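Local coordinates for acyl-CoA dehydrogenase (Geobacillus kaustophilus, PDB 2PG0), which is an FAD-dependent acyl-CoA dehydrogenase that probably introduces a double bond between the alpha and beta carbons of thioester-bound acyl chains, at residues K111-P116 and V191-T196; D137-S142 and K236-L241; E248-A253 and T303-V308. All coordinates share one frame; numbering follows the deposited sequence.

Interaction 1 (K111-P116 and V191-T196)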
ATOM      1  N   LYS A 111      13.022  -1.394 -47.888  1.00 25.55           N
ATOM      2  CA  LYS A 111      11.594  -1.154 -47.693  1.00 25.76           C
ATOM      3  C   LYS A 111      10.776  -1.864 -48.773  1.00 26.00           C
ATOM      4  O   LYS A 111       9.784  -2.533 -48.477  1.00 25.69           O
ATOM      5  CB  LYS A 111      11.298   0.349 -47.661  1.00 25.89           C
ATOM      6  CG  LYS A 111      11.904   1.062 -46.452  1.00 25.99           C
ATOM      7  CD  LYS A 111      11.463   2.512 -46.328  1.00 26.21           C
ATOM      8  CE  LYS A 111      12.205   3.424 -47.310  1.00 28.11           C
ATOM      9  NZ  LYS A 111      12.072   4.875 -46.958  1.00 28.61           N
ATOM     10  N   GLN A 112      11.227  -1.744 -50.022  1.00 26.11           N
ATOM     11  CA  GLN A 112      10.576  -2.400 -51.151  1.00 26.21           C
ATOM     12  C   GLN A 112      10.592  -3.922 -50.997  1.00 25.77           C
ATOM     13  O   GLN A 112       9.602  -4.587 -51.284  1.00 25.31           O
ATOM     14  CB  GLN A 112      11.246  -1.980 -52.469  1.00 26.47           C
ATOM     15  CG  GLN A 112      10.524  -2.449 -53.725  1.00 28.53           C
ATOM     16  CD  GLN A 112       9.082  -1.973 -53.784  1.00 31.10           C
ATOM     17  OE1 GLN A 112       8.807  -0.775 -53.730  1.00 33.19           O
ATOM     18  NE2 GLN A 112       8.155  -2.914 -53.898  1.00 32.41           N
ATOM     19  N   LYS A 113      11.715  -4.457 -50.522  1.00 25.66           N
ATOM     20  CA  LYS A 113      11.881  -5.897 -50.341  1.00 25.60           C
ATOM     21  C   LYS A 113      11.034  -6.469 -49.202  1.00 24.98           C
ATOM     22  O   LYS A 113      10.538  -7.593 -49.307  1.00 24.92           O
ATOM     23  CB  LYS A 113      13.357  -6.241 -50.110  1.00 26.11           C
ATOM     24  CG  LYS A 113      13.643  -7.737 -50.113  1.00 27.81           C
ATOM     25  CD  LYS A 113      15.091  -8.037 -50.450  1.00 31.09           C
ATOM     26  CE  LYS A 113      15.920  -8.254 -49.209  1.00 32.58           C
ATOM     27  NZ  LYS A 113      17.093  -9.121 -49.527  1.00 34.85           N
ATOM     28  N   TRP A 114      10.874  -5.704 -48.122  1.00 23.99           N
ATOM     29  CA  TRP A 114      10.287  -6.254 -46.892  1.00 22.92           C
ATOM     30  C   TRP A 114       8.877  -5.783 -46.535  1.00 22.36           C
ATOM     31  O   TRP A 114       8.040  -6.596 -46.124  1.00 22.63           O
ATOM     32  CB  TRP A 114      11.241  -6.060 -45.704  1.00 22.51           C
ATOM     33  CG  TRP A 114      12.495  -6.881 -45.804  1.00 22.28           C
ATOM     34  CD1 TRP A 114      12.609  -8.154 -46.287  1.00 22.32           C
ATOM     35  CD2 TRP A 114      13.810  -6.491 -45.387  1.00 21.92           C
ATOM     36  NE1 TRP A 114      13.914  -8.574 -46.210  1.00 22.67           N
ATOM     37  CE2 TRP A 114      14.673  -7.573 -45.662  1.00 22.38           C
ATOM     38  CE3 TRP A 114      14.342  -5.327 -44.814  1.00 21.74           C
ATOM     39  CZ2 TRP A 114      16.049  -7.532 -45.380  1.00 22.05           C
ATOM     40  CZ3 TRP A 114      15.709  -5.285 -44.531  1.00 22.11           C
ATOM     41  CH2 TRP A 114      16.544  -6.383 -44.819  1.00 22.14           C
ATOM     42  N   LEU A 115       8.611  -4.491 -46.681  1.00 21.55           N
ATOM     43  CA  LEU A 115       7.332  -3.927 -46.231  1.00 20.94           C
ATOM     44  C   LEU A 115       6.056  -4.526 -46.848  1.00 20.52           C
ATOM     45  O   LEU A 115       5.103  -4.791 -46.118  1.00 19.91           O
ATOM     46  CB  LEU A 115       7.322  -2.399 -46.303  1.00 21.00           C
ATOM     47  CG  LEU A 115       8.252  -1.678 -45.321  1.00 20.18           C
ATOM     48  CD1 LEU A 115       8.111  -0.183 -45.504  1.00 20.32           C
ATOM     49  CD2 LEU A 115       7.975  -2.079 -43.863  1.00 21.28           C
ATOM     50  N   PRO A 116       6.024  -4.747 -48.183  1.00 20.55           N
ATOM     51  CA  PRO A 116       4.806  -5.364 -48.727  1.00 20.40           C
ATOM     52  C   PRO A 116       4.406  -6.683 -48.053  1.00 20.23           C
ATOM     53  O   PRO A 116       3.224  -6.890 -47.768  1.00 20.25           O
ATOM     54  CB  PRO A 116       5.154  -5.580 -50.207  1.00 20.56           C
ATOM     55  CG  PRO A 116       6.129  -4.483 -50.503  1.00 20.53           C
ATOM     56  CD  PRO A 116       6.991  -4.447 -49.256  1.00 20.53           C
ATOM     57  N   VAL A 191      19.239  -7.176 -39.808  1.00 22.14           N
ATOM     58  CA  VAL A 191      18.059  -7.993 -40.102  1.00 22.36           C
ATOM     59  C   VAL A 191      18.481  -9.422 -40.446  1.00 22.46           C
ATOM     60  O   VAL A 191      19.267  -9.641 -41.377  1.00 22.50           O
ATOM     61  CB  VAL A 191      17.204  -7.381 -41.251  1.00 22.48           C
ATOM     62  CG1 VAL A 191      16.036  -8.298 -41.609  1.00 22.92           C
ATOM     63  CG2 VAL A 191      16.710  -5.993 -40.869  1.00 22.91           C
ATOM     64  N   VAL A 192      17.972 -10.391 -39.692  1.00 22.16           N
ATOM     65  CA  VAL A 192      18.277 -11.796 -39.954  1.00 22.48           C
ATOM     66  C   VAL A 192      17.041 -12.484 -40.515  1.00 22.89           C
ATOM     67  O   VAL A 192      15.970 -12.457 -39.910  1.00 22.71           O
ATOM     68  CB  VAL A 192      18.806 -12.531 -38.698  1.00 22.20           C
ATOM     69  CG1 VAL A 192      19.031 -14.020 -38.985  1.00 22.23           C
ATOM     70  CG2 VAL A 192      20.107 -11.889 -38.220  1.00 22.39           C
ATOM     71  N   GLU A 193      17.199 -13.097 -41.683  1.00 23.30           N
ATOM     72  CA  GLU A 193      16.082 -13.732 -42.372  1.00 24.12           C
ATOM     73  C   GLU A 193      15.990 -15.214 -42.026  1.00 23.91           C
ATOM     74  O   GLU A 193      16.984 -15.835 -41.658  1.00 23.89           O
ATOM     75  CB  GLU A 193      16.213 -13.523 -43.886  1.00 23.99           C
ATOM     76  CG  GLU A 193      16.128 -12.065 -44.300  1.00 24.97           C
ATOM     77  CD  GLU A 193      16.319 -11.852 -45.791  1.00 26.40           C
ATOM     78  OE1 GLU A 193      17.418 -12.159 -46.300  1.00 29.19           O
ATOM     79  OE2 GLU A 193      15.370 -11.363 -46.449  1.00 28.75           O
ATOM     80  N   ARG A 194      14.786 -15.774 -42.133  1.00 24.28           N
ATOM     81  CA  ARG A 194      14.568 -17.206 -41.941  1.00 24.35           C
ATOM     82  C   ARG A 194      15.525 -18.007 -42.837  1.00 24.74           C
ATOM     83  O   ARG A 194      15.878 -17.553 -43.922  1.00 24.76           O
ATOM     84  CB  ARG A 194      13.107 -17.568 -42.246  1.00 24.41           C
ATOM     85  CG  ARG A 194      12.775 -19.061 -42.133  1.00 23.93           C
ATOM     86  CD  ARG A 194      11.289 -19.351 -42.360  1.00 23.64           C
ATOM     87  NE  ARG A 194      10.442 -18.832 -41.283  1.00 21.52           N
ATOM     88  CZ  ARG A 194      10.273 -19.409 -40.093  1.00 20.81           C
ATOM     89  NH1 ARG A 194      10.897 -20.540 -39.790  1.00 20.60           N
ATOM     90  NH2 ARG A 194       9.473 -18.846 -39.191  1.00 20.24           N
ATOM     91  N   ASP A 195      15.956 -19.174 -42.357  1.00 25.32           N
ATOM     92  CA  ASP A 195      16.833 -20.097 -43.109  1.00 26.04           C
ATOM     93  C   ASP A 195      18.261 -19.579 -43.364  1.00 25.99           C
ATOM     94  O   ASP A 195      18.993 -20.128 -44.197  1.00 26.45           O
ATOM     95  CB  ASP A 195      16.168 -20.583 -44.414  1.00 26.50           C
ATOM     96  CG  ASP A 195      14.904 -21.402 -44.164  1.00 28.03           C
ATOM     97  OD1 ASP A 195      14.825 -22.124 -43.140  1.00 30.25           O
ATOM     98  OD2 ASP A 195      13.979 -21.325 -44.998  1.00 29.86           O
ATOM     99  N   THR A 196      18.652 -18.536 -42.633  1.00 25.57           N
ATOM    100  CA  THR A 196      20.040 -18.082 -42.588  1.00 25.20           C
ATOM    101  C   THR A 196      20.906 -19.227 -42.066  1.00 24.70           C
ATOM    102  O   THR A 196      20.573 -19.828 -41.041  1.00 24.57           O
ATOM    103  CB  THR A 196      20.188 -16.850 -41.661  1.00 25.16           C
ATOM    104  OG1 THR A 196      19.455 -15.755 -42.212  1.00 25.18           O
ATOM    105  CG2 THR A 196      21.659 -16.436 -41.499  1.00 25.22           C
TER
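W114, on helix 108-120, meets V191 and E193, two residues of strand 187-193 whose side chains both lean toward the helix while V192 between them turns away. CG of W114, anti to the carbonyl carbon (chi1 -68°), holds the indole toward the strand. V191 CG1 lies over the six-membered ring, 4.0 Å from its centroid, a CH-pi contact over the face, displaced from the ring centre. V191 CB touches W114 CH2 at 3.8 Å. At the pyrrole edge W114 NE1 donates a hydrogen bond to E193 OE2 (3.2 Å), fairly straight at 159°. The oxygen lies close to the ring plane, but the N-H meets it from above the carboxylate plane, the two planes being steeply inclined. E193 gets there because its CG sits beside the backbone N (chi1 -64°) and the chain beyond runs extended, across the indole. K113 brings NZ to 4.2 Å from E193 OE2, too far for a salt bridge, though the charges are of opposite sign. L169 of the adjacent strand 169-175 touches W114, V191 and E193. The contact thus joins the alpha-helical N-terminal domain to the beta domain in the middle of the acyl-CoA dehydrogenase fold. With an alanine in place of W114 the indole is gone, and E193 OE2 would probably be left without this donor and a gap opened against V191. The chemistry is mixed: an apolar face rests on valine, while the indole N-H is satisfied by a carboxylate that the nearby lysine is likely to help keep ionised.

Interaction 2 (D137-S142 and K236-L241)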
ATOM      1  N   ASP A 137      20.384  -4.172 -18.786  1.00 19.78           N
ATOM      2  CA  ASP A 137      21.698  -3.616 -19.105  1.00 20.55           C
ATOM      3  C   ASP A 137      22.051  -3.909 -20.567  1.00 20.85           C
ATOM      4  O   ASP A 137      22.997  -4.646 -20.862  1.00 20.86           O
ATOM      5  CB  ASP A 137      22.746  -4.199 -18.144  1.00 20.67           C
ATOM      6  CG  ASP A 137      24.107  -3.529 -18.260  1.00 20.97           C
ATOM      7  OD1 ASP A 137      24.234  -2.495 -18.962  1.00 21.59           O
ATOM      8  OD2 ASP A 137      25.054  -4.059 -17.636  1.00 20.53           O
ATOM      9  N   LEU A 138      21.280  -3.311 -21.469  1.00 21.26           N
ATOM     10  CA  LEU A 138      21.373  -3.585 -22.900  1.00 22.03           C
ATOM     11  C   LEU A 138      22.733  -3.236 -23.516  1.00 21.90           C
ATOM     12  O   LEU A 138      23.171  -3.879 -24.472  1.00 21.55           O
ATOM     13  CB  LEU A 138      20.244  -2.857 -23.643  1.00 22.14           C
ATOM     14  CG  LEU A 138      19.807  -3.407 -25.006  1.00 23.28           C
ATOM     15  CD1 LEU A 138      19.399  -4.878 -24.903  1.00 24.25           C
ATOM     16  CD2 LEU A 138      18.666  -2.567 -25.557  1.00 22.97           C
ATOM     17  N   ALA A 139      23.404  -2.228 -22.971  1.00 22.12           N
ATOM     18  CA  ALA A 139      24.717  -1.843 -23.489  1.00 22.75           C
ATOM     19  C   ALA A 139      25.740  -2.975 -23.326  1.00 23.03           C
ATOM     20  O   ALA A 139      26.772  -2.981 -23.996  1.00 23.22           O
ATOM     21  CB  ALA A 139      25.207  -0.556 -22.826  1.00 22.71           C
ATOM     22  N   ASN A 140      25.420  -3.948 -22.466  1.00 23.26           N
ATOM     23  CA  ASN A 140      26.318  -5.058 -22.138  1.00 23.64           C
ATOM     24  C   ASN A 140      26.047  -6.362 -22.908  1.00 23.41           C
ATOM     25  O   ASN A 140      26.567  -7.423 -22.552  1.00 23.41           O
ATOM     26  CB  ASN A 140      26.292  -5.318 -20.622  1.00 23.95           C
ATOM     27  CG  ASN A 140      27.462  -6.157 -20.148  1.00 25.10           C
ATOM     28  OD1 ASN A 140      28.608  -5.928 -20.543  1.00 26.57           O
ATOM     29  ND2 ASN A 140      27.181  -7.137 -19.293  1.00 27.03           N
ATOM     30  N   ILE A 141      25.237  -6.285 -23.962  1.00 23.36           N
ATOM     31  CA  ILE A 141      25.007  -7.444 -24.841  1.00 23.74           C
ATOM     32  C   ILE A 141      26.322  -7.889 -25.489  1.00 23.66           C
ATOM     33  O   ILE A 141      27.209  -7.065 -25.717  1.00 24.12           O
ATOM     34  CB  ILE A 141      23.939  -7.154 -25.928  1.00 23.46           C
ATOM     35  CG1 ILE A 141      24.304  -5.915 -26.756  1.00 22.91           C
ATOM     36  CG2 ILE A 141      22.550  -7.031 -25.292  1.00 23.76           C
ATOM     37  CD1 ILE A 141      23.522  -5.790 -28.067  1.00 24.25           C
ATOM     38  N   SER A 142      26.457  -9.182 -25.765  1.00 23.69           N
ATOM     39  CA  SER A 142      27.719  -9.697 -26.282  1.00 23.80           C
ATOM     40  C   SER A 142      27.631 -10.450 -27.616  1.00 23.52           C
ATOM     41  O   SER A 142      28.646 -10.957 -28.112  1.00 23.04           O
ATOM     42  CB  SER A 142      28.428 -10.535 -25.214  1.00 24.10           C
ATOM     43  OG  SER A 142      27.684 -11.697 -24.900  1.00 25.77           O
ATOM     44  N   LYS A 236      25.319   2.876 -34.623  1.00 29.39           N
ATOM     45  CA  LYS A 236      24.211   3.762 -34.243  1.00 29.35           C
ATOM     46  C   LYS A 236      22.995   2.978 -33.747  1.00 28.69           C
ATOM     47  O   LYS A 236      21.951   3.566 -33.449  1.00 28.20           O
ATOM     48  CB  LYS A 236      23.804   4.682 -35.404  1.00 29.53           C
ATOM     49  CG  LYS A 236      24.939   5.509 -36.014  1.00 31.54           C
ATOM     50  CD  LYS A 236      25.491   6.548 -35.051  1.00 34.56           C
ATOM     51  CE  LYS A 236      26.598   7.369 -35.704  1.00 36.18           C
ATOM     52  NZ  LYS A 236      27.245   8.283 -34.710  1.00 38.43           N
ATOM     53  N   GLY A 237      23.144   1.656 -33.657  1.00 28.02           N
ATOM     54  CA  GLY A 237      22.052   0.766 -33.259  1.00 27.66           C
ATOM     55  C   GLY A 237      21.378   1.138 -31.951  1.00 27.64           C
ATOM     56  O   GLY A 237      20.151   1.065 -31.838  1.00 27.51           O
ATOM     57  N   PHE A 238      22.178   1.548 -30.965  1.00 27.45           N
ATOM     58  CA  PHE A 238      21.661   1.930 -29.644  1.00 27.81           C
ATOM     59  C   PHE A 238      20.731   3.135 -29.735  1.00 27.87           C
ATOM     60  O   PHE A 238      19.721   3.201 -29.025  1.00 27.78           O
ATOM     61  CB  PHE A 238      22.812   2.217 -28.669  1.00 27.85           C
ATOM     62  CG  PHE A 238      22.423   2.138 -27.210  1.00 28.67           C
ATOM     63  CD1 PHE A 238      22.243   0.901 -26.588  1.00 28.78           C
ATOM     64  CD2 PHE A 238      22.261   3.300 -26.455  1.00 28.98           C
ATOM     65  CE1 PHE A 238      21.897   0.825 -25.235  1.00 29.47           C
ATOM     66  CE2 PHE A 238      21.913   3.238 -25.107  1.00 28.92           C
ATOM     67  CZ  PHE A 238      21.733   1.999 -24.493  1.00 28.88           C
ATOM     68  N   TYR A 239      21.074   4.076 -30.615  1.00 27.91           N
ATOM     69  CA  TYR A 239      20.277   5.282 -30.828  1.00 28.26           C
ATOM     70  C   TYR A 239      18.915   4.984 -31.447  1.00 27.70           C
ATOM     71  O   TYR A 239      17.916   5.573 -31.043  1.00 27.65           O
ATOM     72  CB  TYR A 239      21.043   6.310 -31.670  1.00 29.26           C
ATOM     73  CG  TYR A 239      22.353   6.722 -31.031  1.00 30.89           C
ATOM     74  CD1 TYR A 239      22.371   7.540 -29.899  1.00 32.45           C
ATOM     75  CD2 TYR A 239      23.569   6.267 -31.538  1.00 32.09           C
ATOM     76  CE1 TYR A 239      23.572   7.908 -29.292  1.00 32.61           C
ATOM     77  CE2 TYR A 239      24.781   6.631 -30.938  1.00 32.84           C
ATOM     78  CZ  TYR A 239      24.770   7.451 -29.818  1.00 32.53           C
ATOM     79  OH  TYR A 239      25.955   7.812 -29.217  1.00 32.98           O
ATOM     80  N   TYR A 240      18.880   4.073 -32.417  1.00 26.82           N
ATOM     81  CA  TYR A 240      17.614   3.640 -33.012  1.00 26.03           C
ATOM     82  C   TYR A 240      16.708   3.005 -31.963  1.00 25.67           C
ATOM     83  O   TYR A 240      15.513   3.295 -31.909  1.00 25.31           O
ATOM     84  CB  TYR A 240      17.850   2.652 -34.163  1.00 26.22           C
ATOM     85  CG  TYR A 240      18.791   3.148 -35.243  1.00 26.16           C
ATOM     86  CD1 TYR A 240      18.739   4.469 -35.699  1.00 26.14           C
ATOM     87  CD2 TYR A 240      19.722   2.291 -35.820  1.00 26.24           C
ATOM     88  CE1 TYR A 240      19.602   4.920 -36.692  1.00 26.40           C
ATOM     89  CE2 TYR A 240      20.592   2.733 -36.811  1.00 26.73           C
ATOM     90  CZ  TYR A 240      20.525   4.046 -37.242  1.00 26.67           C
ATOM     91  OH  TYR A 240      21.384   4.481 -38.222  1.00 27.34           O
ATOM     92  N   LEU A 241      17.289   2.134 -31.141  1.00 25.26           N
ATOM     93  CA  LEU A 241      16.559   1.461 -30.067  1.00 25.42           C
ATOM     94  C   LEU A 241      15.960   2.447 -29.065  1.00 25.64           C
ATOM     95  O   LEU A 241      14.768   2.371 -28.759  1.00 25.47           O
ATOM     96  CB  LEU A 241      17.452   0.438 -29.352  1.00 25.27           C
ATOM     97  CG  LEU A 241      17.967  -0.753 -30.175  1.00 24.91           C
ATOM     98  CD1 LEU A 241      19.022  -1.525 -29.397  1.00 25.18           C
ATOM     99  CD2 LEU A 241      16.835  -1.688 -30.615  1.00 25.01           C
TER
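L138 and F238 both swing CG opposite the backbone N (chi1 -156° and -160°), and this carries their side chains between a short 3-10 turn, 138-139, and the first turn of helix 237-273. In the acyl-CoA dehydrogenase fold this is a junction of the middle beta domain with the C-terminal helical domain. The F238 CB is not aimed at the loop, yet the far part of the ring reaches it: CE1 lies 4.3 Å from L138 CB, which sits at the ring edge near its plane. F238 CE1 is also met by the backbone N of A139 (4.1 Å) and by its CB (4.3 Å). L241 points toward the loop, and its side chain crosses that of L138 at about a right angle. No hydrogen bond links the segments; side-chain contacts between them are apolar. H184 meets the F238 ring, while I187 and L189 of strand 187-193 touch F238 and L241 respectively. L138 also packs on M129, an FAD-binding residue, and its side chain is about 6 Å from the bound FAD. D137 OD2 accepts a hydrogen bond from F277 N of the second subunit. The two leucines come closest at L138 CD2 and L241 CD1, 4.0 Å apart.

Interaction 3 (E248-A253 and T303-V308)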
ATOM      1  N   GLU A 248       7.220   1.651 -28.153  1.00 17.16           N
ATOM      2  CA  GLU A 248       7.161   0.311 -27.542  1.00 18.06           C
ATOM      3  C   GLU A 248       6.513   0.345 -26.145  1.00 16.72           C
ATOM      4  O   GLU A 248       5.578  -0.416 -25.857  1.00 16.09           O
ATOM      5  CB  GLU A 248       8.552  -0.343 -27.478  1.00 17.88           C
ATOM      6  CG  GLU A 248       8.534  -1.772 -26.894  1.00 20.50           C
ATOM      7  CD  GLU A 248       9.870  -2.517 -27.011  1.00 20.98           C
ATOM      8  OE1 GLU A 248      10.652  -2.248 -27.952  1.00 25.11           O
ATOM      9  OE2 GLU A 248      10.130  -3.398 -26.158  1.00 24.52           O
ATOM     10  N   ARG A 249       7.014   1.235 -25.292  1.00 16.23           N
ATOM     11  CA  ARG A 249       6.479   1.394 -23.942  1.00 15.75           C
ATOM     12  C   ARG A 249       5.021   1.861 -23.939  1.00 14.95           C
ATOM     13  O   ARG A 249       4.231   1.437 -23.088  1.00 14.57           O
ATOM     14  CB  ARG A 249       7.388   2.305 -23.109  1.00 15.91           C
ATOM     15  CG  ARG A 249       8.689   1.594 -22.753  1.00 17.67           C
ATOM     16  CD  ARG A 249       9.853   2.522 -22.476  1.00 20.95           C
ATOM     17  NE  ARG A 249      11.070   1.725 -22.315  1.00 22.88           N
ATOM     18  CZ  ARG A 249      12.312   2.213 -22.296  1.00 24.33           C
ATOM     19  NH1 ARG A 249      12.528   3.514 -22.439  1.00 23.65           N
ATOM     20  NH2 ARG A 249      13.342   1.384 -22.137  1.00 24.32           N
ATOM     21  N   LEU A 250       4.669   2.710 -24.905  1.00 14.55           N
ATOM     22  CA  LEU A 250       3.289   3.170 -25.052  1.00 14.01           C
ATOM     23  C   LEU A 250       2.354   2.010 -25.397  1.00 14.17           C
ATOM     24  O   LEU A 250       1.238   1.931 -24.876  1.00 13.34           O
ATOM     25  CB  LEU A 250       3.181   4.293 -26.097  1.00 14.28           C
ATOM     26  CG  LEU A 250       1.805   4.961 -26.286  1.00 14.23           C
ATOM     27  CD1 LEU A 250       1.199   5.429 -24.945  1.00 13.12           C
ATOM     28  CD2 LEU A 250       1.895   6.120 -27.276  1.00 13.92           C
ATOM     29  N   VAL A 251       2.812   1.124 -26.277  1.00 13.92           N
ATOM     30  CA  VAL A 251       2.022  -0.045 -26.680  1.00 14.03           C
ATOM     31  C   VAL A 251       1.753  -0.960 -25.483  1.00 13.70           C
ATOM     32  O   VAL A 251       0.623  -1.403 -25.267  1.00 13.24           O
ATOM     33  CB  VAL A 251       2.709  -0.798 -27.855  1.00 14.48           C
ATOM     34  CG1 VAL A 251       2.082  -2.162 -28.084  1.00 14.72           C
ATOM     35  CG2 VAL A 251       2.634   0.055 -29.134  1.00 14.37           C
ATOM     36  N   VAL A 252       2.789  -1.211 -24.685  1.00 13.34           N
ATOM     37  CA  VAL A 252       2.628  -1.984 -23.452  1.00 13.56           C
ATOM     38  C   VAL A 252       1.647  -1.318 -22.482  1.00 12.64           C
ATOM     39  O   VAL A 252       0.789  -1.994 -21.920  1.00 12.41           O
ATOM     40  CB  VAL A 252       3.991  -2.255 -22.774  1.00 13.91           C
ATOM     41  CG1 VAL A 252       3.808  -2.828 -21.369  1.00 14.18           C
ATOM     42  CG2 VAL A 252       4.811  -3.205 -23.652  1.00 14.03           C
ATOM     43  N   ALA A 253       1.756  -0.000 -22.313  1.00 12.29           N
ATOM     44  CA  ALA A 253       0.837   0.740 -21.447  1.00 12.06           C
ATOM     45  C   ALA A 253      -0.608   0.606 -21.930  1.00 12.34           C
ATOM     46  O   ALA A 253      -1.515   0.393 -21.121  1.00 11.99           O
ATOM     47  CB  ALA A 253       1.238   2.211 -21.360  1.00 12.27           C
ATOM     48  N   THR A 303      -7.271   8.074 -18.649  1.00 12.99           N
ATOM     49  CA  THR A 303      -7.094   9.499 -18.929  1.00 13.28           C
ATOM     50  C   THR A 303      -5.633   9.825 -19.255  1.00 12.88           C
ATOM     51  O   THR A 303      -5.355  10.584 -20.190  1.00 12.51           O
ATOM     52  CB  THR A 303      -7.610  10.361 -17.762  1.00 13.29           C
ATOM     53  OG1 THR A 303      -8.967   9.992 -17.476  1.00 15.12           O
ATOM     54  CG2 THR A 303      -7.562  11.863 -18.102  1.00 13.89           C
ATOM     55  N   PHE A 304      -4.703   9.235 -18.503  1.00 12.03           N
ATOM     56  CA  PHE A 304      -3.280   9.509 -18.704  1.00 11.95           C
ATOM     57  C   PHE A 304      -2.761   8.909 -20.013  1.00 12.17           C
ATOM     58  O   PHE A 304      -2.122   9.607 -20.814  1.00 12.19           O
ATOM     59  CB  PHE A 304      -2.458   9.001 -17.511  1.00 12.13           C
ATOM     60  CG  PHE A 304      -1.046   9.502 -17.490  1.00 11.91           C
ATOM     61  CD1 PHE A 304      -0.760  10.787 -17.027  1.00 13.23           C
ATOM     62  CD2 PHE A 304       0.002   8.696 -17.935  1.00 14.60           C
ATOM     63  CE1 PHE A 304       0.545  11.265 -17.001  1.00 12.98           C
ATOM     64  CE2 PHE A 304       1.323   9.165 -17.908  1.00 13.74           C
ATOM     65  CZ  PHE A 304       1.589  10.452 -17.438  1.00 13.57           C
ATOM     66  N   VAL A 305      -3.041   7.628 -20.248  1.00 12.06           N
ATOM     67  CA  VAL A 305      -2.560   6.995 -21.487  1.00 12.99           C
ATOM     68  C   VAL A 305      -3.144   7.679 -22.731  1.00 13.12           C
ATOM     69  O   VAL A 305      -2.441   7.855 -23.728  1.00 13.27           O
ATOM     70  CB  VAL A 305      -2.777   5.456 -21.495  1.00 12.87           C
ATOM     71  CG1 VAL A 305      -4.230   5.096 -21.770  1.00 12.66           C
ATOM     72  CG2 VAL A 305      -1.833   4.778 -22.496  1.00 13.73           C
ATOM     73  N   ASP A 306      -4.409   8.096 -22.644  1.00 13.60           N
ATOM     74  CA  ASP A 306      -5.078   8.798 -23.740  1.00 14.00           C
ATOM     75  C   ASP A 306      -4.392  10.128 -24.038  1.00 14.27           C
ATOM     76  O   ASP A 306      -4.212  10.495 -25.204  1.00 14.24           O
ATOM     77  CB  ASP A 306      -6.559   9.031 -23.420  1.00 14.22           C
ATOM     78  CG  ASP A 306      -7.437   7.824 -23.745  1.00 14.63           C
ATOM     79  OD1 ASP A 306      -6.943   6.805 -24.293  1.00 16.00           O
ATOM     80  OD2 ASP A 306      -8.644   7.909 -23.452  1.00 17.05           O
ATOM     81  N   ARG A 307      -3.988  10.834 -22.983  1.00 14.31           N
ATOM     82  CA  ARG A 307      -3.246  12.083 -23.159  1.00 14.40           C
ATOM     83  C   ARG A 307      -1.871  11.837 -23.789  1.00 13.91           C
ATOM     84  O   ARG A 307      -1.454  12.571 -24.689  1.00 13.31           O
ATOM     85  CB  ARG A 307      -3.131  12.843 -21.831  1.00 14.80           C
ATOM     86  CG  ARG A 307      -2.502  14.221 -21.941  1.00 16.06           C
ATOM     87  CD  ARG A 307      -3.348  15.161 -22.789  1.00 19.25           C
ATOM     88  NE  ARG A 307      -2.669  16.442 -22.952  1.00 23.02           N
ATOM     89  CZ  ARG A 307      -1.824  16.708 -23.938  1.00 24.99           C
ATOM     90  NH1 ARG A 307      -1.577  15.789 -24.863  1.00 28.50           N
ATOM     91  NH2 ARG A 307      -1.238  17.894 -24.012  1.00 28.66           N
ATOM     92  N   VAL A 308      -1.176  10.806 -23.320  1.00 13.78           N
ATOM     93  CA  VAL A 308       0.116  10.430 -23.888  1.00 14.37           C
ATOM     94  C   VAL A 308      -0.001  10.038 -25.371  1.00 14.45           C
ATOM     95  O   VAL A 308       0.829  10.448 -26.179  1.00 14.51           O
ATOM     96  CB  VAL A 308       0.815   9.329 -23.038  1.00 14.48           C
ATOM     97  CG1 VAL A 308       2.070   8.816 -23.724  1.00 15.05           C
ATOM     98  CG2 VAL A 308       1.173   9.884 -21.650  1.00 14.56           C
TER
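L250 CD1 is the methyl on which most of this contact turns, touching both V308 CG1, at 3.7 Å, and V305 CG2, at 4.0 Å. The L250 side chain passes alongside that of V308, the two pointing opposite ways, and runs at a slant to that of V305. V305 CG2 is shared in turn: it also meets A253 CB at 4.2 Å, so that the four residues form a chain of methyl contacts, V308 to L250 to V305 to A253. Torsions set which methyl does the touching. V305 has CG2 opposite the backbone N and CG1 between that N and the carbonyl carbon (chi1 77°), the crowded position for a valine on a helix; this aims CG2 at the facing helix. In L250, CG stands opposite the backbone N (chi1 -175°), which sends CD1 toward V305 and V308. A253 and V305 are the residues whose backbones come nearest, with CA atoms 7.1 Å apart. The helices run roughly antiparallel, their short segments inclined at 148° with axes 10.8 Å apart at closest approach. They are helices 237-273 and 285-313, part of the helical bundle of the C-terminal domain in the acyl-CoA dehydrogenase fold, and all four touching residues are buried. Contacts from helix 319-343 add a third wall, V322 against L250 and I329 against V305, while I318 in the loop before it touches V308. Away from this apolar seam the same helices carry polar ties: R249 NE donates to A369 O, and D306 OD1 makes a salt bridge with R302 NH1. Beyond lies a subunit interface, where F304 packs on T303 of the third subunit and R307 NH2 donates a hydrogen bond to T6 O of that same subunit.

In the fold
Interactions 1 and 2 both attach helices to the middle beta domain: interaction 1 a helix of the N-terminal domain, interaction 2 the start of helix 237-273. Their centres are 21 Å apart, and the two cross in sequence, a segment of one falling between the segments of the other. Strand 187-193 links them: its earlier residues lie against interaction 2 and its later ones form interaction 1. Interaction 3 lies farther along helix 237-273, about 6 Å from interaction 2 at nearest atoms and 29 Å from interaction 1 between centres. In interaction 2 the L138 side chain comes within about 6 Å of the bound FAD; V191 is about 9 Å from the FAD-binding I127, side chain to side chain, and interaction 3 lies away from the FAD-binding residues.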